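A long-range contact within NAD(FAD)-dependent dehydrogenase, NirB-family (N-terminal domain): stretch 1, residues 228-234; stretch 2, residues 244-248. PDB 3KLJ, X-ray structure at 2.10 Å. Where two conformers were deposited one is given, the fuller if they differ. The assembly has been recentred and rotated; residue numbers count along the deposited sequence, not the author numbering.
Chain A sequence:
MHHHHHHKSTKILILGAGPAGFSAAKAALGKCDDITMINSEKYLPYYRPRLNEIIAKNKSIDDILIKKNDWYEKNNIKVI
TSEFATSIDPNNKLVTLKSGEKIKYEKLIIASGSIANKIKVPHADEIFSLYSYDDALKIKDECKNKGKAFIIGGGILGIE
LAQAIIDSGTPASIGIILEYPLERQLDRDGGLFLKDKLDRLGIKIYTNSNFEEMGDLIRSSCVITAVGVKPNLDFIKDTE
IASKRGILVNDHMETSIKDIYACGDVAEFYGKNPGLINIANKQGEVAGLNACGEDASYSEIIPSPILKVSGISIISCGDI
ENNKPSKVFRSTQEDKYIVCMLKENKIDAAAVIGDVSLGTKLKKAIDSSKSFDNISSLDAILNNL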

ATOM      1  N   GLY A 228       1.915  -8.849   2.603  1.00 12.54           N
ATOM      2  CA  GLY A 228       2.148  -7.544   3.156  1.00 13.27           C
ATOM      3  C   GLY A 228       3.521  -7.013   2.814  1.00 14.03           C
ATOM      4  O   GLY A 228       4.318  -7.657   2.116  1.00 13.25           O
ATOM      5  N   VAL A 229       3.799  -5.847   3.372  1.00 14.33           N
ATOM      6  CA  VAL A 229       4.836  -4.967   2.888  1.00 14.84           C
ATOM      7  C   VAL A 229       5.336  -4.173   4.098  1.00 15.33           C
ATOM      8  O   VAL A 229       4.579  -3.980   5.049  1.00 14.78           O
ATOM      9  CB  VAL A 229       4.180  -4.091   1.763  1.00 15.16           C
ATOM     10  CG1 VAL A 229       4.314  -2.610   1.982  1.00 14.30           C
ATOM     11  CG2 VAL A 229       4.574  -4.564   0.360  1.00 15.04           C
ATOM     12  N   LYS A 230       6.611  -3.766   4.090  1.00 16.04           N
ATOM     13  CA  LYS A 230       7.186  -2.906   5.145  1.00 17.12           C
ATOM     14  C   LYS A 230       8.010  -1.759   4.546  1.00 17.29           C
ATOM     15  O   LYS A 230       8.592  -1.915   3.468  1.00 17.80           O
ATOM     16  CB  LYS A 230       8.119  -3.713   6.069  1.00 16.97           C
ATOM     17  CG  LYS A 230       7.439  -4.692   7.012  1.00 19.86           C
ATOM     18  CD  LYS A 230       8.481  -5.314   7.963  1.00 20.75           C
ATOM     19  CE  LYS A 230       7.857  -6.282   8.943  1.00 21.09           C
ATOM     20  NZ  LYS A 230       7.470  -7.568   8.303  1.00 22.88           N
ATOM     21  N   PRO A 231       8.089  -0.615   5.247  1.00 17.51           N
ATOM     22  CA  PRO A 231       8.982   0.456   4.813  1.00 18.04           C
ATOM     23  C   PRO A 231      10.377  -0.041   4.425  1.00 18.26           C
ATOM     24  O   PRO A 231      10.979  -0.840   5.128  1.00 18.12           O
ATOM     25  CB  PRO A 231       9.061   1.344   6.058  1.00 18.01           C
ATOM     26  CG  PRO A 231       7.654   1.265   6.598  1.00 16.99           C
ATOM     27  CD  PRO A 231       7.303  -0.208   6.434  1.00 17.67           C
ATOM     28  N   ASN A 232      10.859   0.430   3.284  1.00 18.94           N
ATOM     29  CA  ASN A 232      12.165   0.054   2.771  1.00 19.81           C
ATOM     30  C   ASN A 232      13.177   1.106   3.235  1.00 20.08           C
ATOM     31  O   ASN A 232      13.282   2.173   2.632  1.00 20.09           O
ATOM     32  CB  ASN A 232      12.077  -0.029   1.244  1.00 19.88           C
ATOM     33  CG  ASN A 232      13.272  -0.722   0.604  1.00 20.75           C
ATOM     34  OD1 ASN A 232      14.283  -0.999   1.246  1.00 21.73           O
ATOM     35  ND2 ASN A 232      13.152  -0.995  -0.688  1.00 20.72           N
ATOM     36  N   LEU A 233      13.911   0.799   4.308  1.00 20.21           N
ATOM     37  CA  LEU A 233      14.746   1.804   4.975  1.00 20.43           C
ATOM     38  C   LEU A 233      16.095   1.311   5.531  1.00 20.90           C
ATOM     39  O   LEU A 233      16.680   1.976   6.393  1.00 21.00           O
ATOM     40  CB  LEU A 233      13.935   2.503   6.088  1.00 20.16           C
ATOM     41  CG  LEU A 233      13.150   1.613   7.077  1.00 20.19           C
ATOM     42  CD1 LEU A 233      14.090   0.694   7.889  1.00 19.17           C
ATOM     43  CD2 LEU A 233      12.274   2.442   8.021  1.00 17.60           C
ATOM     44  N   ASP A 234      16.609   0.183   5.038  1.00 21.08           N
ATOM     45  CA  ASP A 234      17.879  -0.375   5.522  0.50 21.19           C
ATOM     46  C   ASP A 234      19.041   0.614   5.425  1.00 21.22           C
ATOM     47  O   ASP A 234      19.946   0.598   6.255  1.00 21.14           O
ATOM     48  CB  ASP A 234      18.239  -1.663   4.776  0.50 21.30           C
ATOM     49  CG  ASP A 234      19.321  -2.460   5.487  0.50 21.39           C
ATOM     50  OD1 ASP A 234      19.137  -2.765   6.684  0.50 21.50           O
ATOM     51  OD2 ASP A 234      20.351  -2.777   4.857  0.50 21.78           O
TER
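Stretch 2, residues 244-248: KRGIL

Stretch 2 meets stretch 1 with the Arg 245 side chain, which reaches along the strand 229-231, and with its backbone from Arg 245 to Ile 247, on which the side chains of Pro 231 and Leu 233 pack. Stretch 2 is loop through Gly 246 and becomes strand at Ile 247 and Leu 248. From CA of Val 229 to CA of Leu 233 and from CA of Arg 245 to CA of Ile 247, the end-to-end directions differ by 41°, and the single direct hydrogen bond between the stretches runs from a side chain to a carbonyl. The contact is small, burying 281 Å² in all.

Gly 228 precedes the strand and touches nothing here. Its phi of 88° and psi of -176° would jam a CB against the preceding carbonyl, so glycine suits the position. Val 229, extended, contributes its backbone: Arg 245 NH2 donates to Val 229 O at 2.7 Å, at the edge of the guanidinium. A water accepts from Arg 245 NH1 at 3.3 Å and donates weakly to Val 229 O at 3.4 Å, giving the same pair a second link. The long arginine suits this task, because its chi1 to chi3, all t, carry the guanidinium well beyond its own backbone.

Lys 230 lends aliphatic surface, its CG 3.9 Å from Arg 245 NH1, while its amine leads away to be satisfied elsewhere in the structure. Pro 231 points toward stretch 2. Its compact ring packs CD against Arg 245 CG at 3.8 Å and CG against Gly 246 CA at 3.6 Å; a CB on Gly 246 would lie only 3.5 Å from Pro 231 CG, a tight fit that glycine avoids.

Asn 232 turns away, making no contact, but Leu 233 again points toward stretch 2. Its CD2 lies 3.9 Å from Gly 246 C. The same methyl meets Ile 247 CG1 at 4.0 Å, an apolar contact that suits a leucine pointing toward stretch 2. Asp 234 is out of reach.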

ATOM      1  N   LYS A 244      10.439   3.474  13.640  1.00 18.29           N
ATOM      2  CA  LYS A 244       9.835   2.330  14.315  1.00 18.82           C
ATOM      3  C   LYS A 244       9.501   1.295  13.246  1.00 18.22           C
ATOM      4  O   LYS A 244      10.354   0.485  12.897  1.00 18.26           O
ATOM      5  CB  LYS A 244       8.608   2.744  15.142  1.00 19.14           C
ATOM      6  CG  LYS A 244       8.896   3.793  16.221  1.00 21.56           C
ATOM      7  CD  LYS A 244       9.669   3.225  17.405  1.00 25.17           C
ATOM      8  CE  LYS A 244      10.110   4.335  18.351  1.00 24.93           C
ATOM      9  NZ  LYS A 244      10.844   3.817  19.559  1.00 24.58           N
ATOM     10  N   ARG A 245       8.269   1.315  12.737  1.00 17.66           N
ATOM     11  CA  ARG A 245       7.940   0.586  11.522  1.00 17.34           C
ATOM     12  C   ARG A 245       8.496   1.379  10.334  1.00 17.47           C
ATOM     13  O   ARG A 245       9.198   0.828   9.489  1.00 16.60           O
ATOM     14  CB  ARG A 245       6.421   0.393  11.374  1.00 17.65           C
ATOM     15  CG  ARG A 245       5.987  -0.077   9.967  1.00 17.89           C
ATOM     16  CD  ARG A 245       4.516  -0.512   9.940  1.00 17.63           C
ATOM     17  NE  ARG A 245       4.092  -0.833   8.579  1.00 17.58           N
ATOM     18  CZ  ARG A 245       4.044  -2.064   8.071  1.00 16.34           C
ATOM     19  NH1 ARG A 245       4.393  -3.121   8.806  1.00 15.08           N
ATOM     20  NH2 ARG A 245       3.649  -2.236   6.820  1.00 14.78           N
ATOM     21  N   GLY A 246       8.171   2.671  10.286  1.00 17.13           N
ATOM     22  CA  GLY A 246       8.656   3.546   9.236  1.00 17.81           C
ATOM     23  C   GLY A 246       9.563   4.618   9.796  1.00 17.97           C
ATOM     24  O   GLY A 246       9.824   4.634  11.006  1.00 18.72           O
ATOM     25  N   ILE A 247      10.048   5.506   8.924  1.00 18.05           N
ATOM     26  CA  ILE A 247      10.841   6.660   9.354  1.00 17.87           C
ATOM     27  C   ILE A 247       9.885   7.657  10.014  1.00 17.70           C
ATOM     28  O   ILE A 247       8.878   8.043   9.423  1.00 16.40           O
ATOM     29  CB  ILE A 247      11.615   7.335   8.171  1.00 18.16           C
ATOM     30  CG1 ILE A 247      12.638   6.365   7.564  1.00 18.22           C
ATOM     31  CG2 ILE A 247      12.314   8.630   8.629  1.00 17.04           C
ATOM     32  CD1 ILE A 247      13.262   6.840   6.261  1.00 18.95           C
ATOM     33  N   LEU A 248      10.210   8.062  11.240  1.00 17.75           N
ATOM     34  CA  LEU A 248       9.341   8.939  12.018  1.00 17.98           C
ATOM     35  C   LEU A 248       9.392  10.364  11.467  1.00 18.43           C
ATOM     36  O   LEU A 248      10.486  10.914  11.278  1.00 18.75           O
ATOM     37  CB  LEU A 248       9.747   8.899  13.502  1.00 18.48           C
ATOM     38  CG  LEU A 248       9.128   7.868  14.477  1.00 19.46           C
ATOM     39  CD1 LEU A 248       8.601   6.547  13.845  1.00 17.86           C
ATOM     40  CD2 LEU A 248      10.047   7.570  15.656  1.00 18.68           C
TER
HETATM   41  O   HOH W   1       4.083  -6.148   7.616  1.00 11.67           O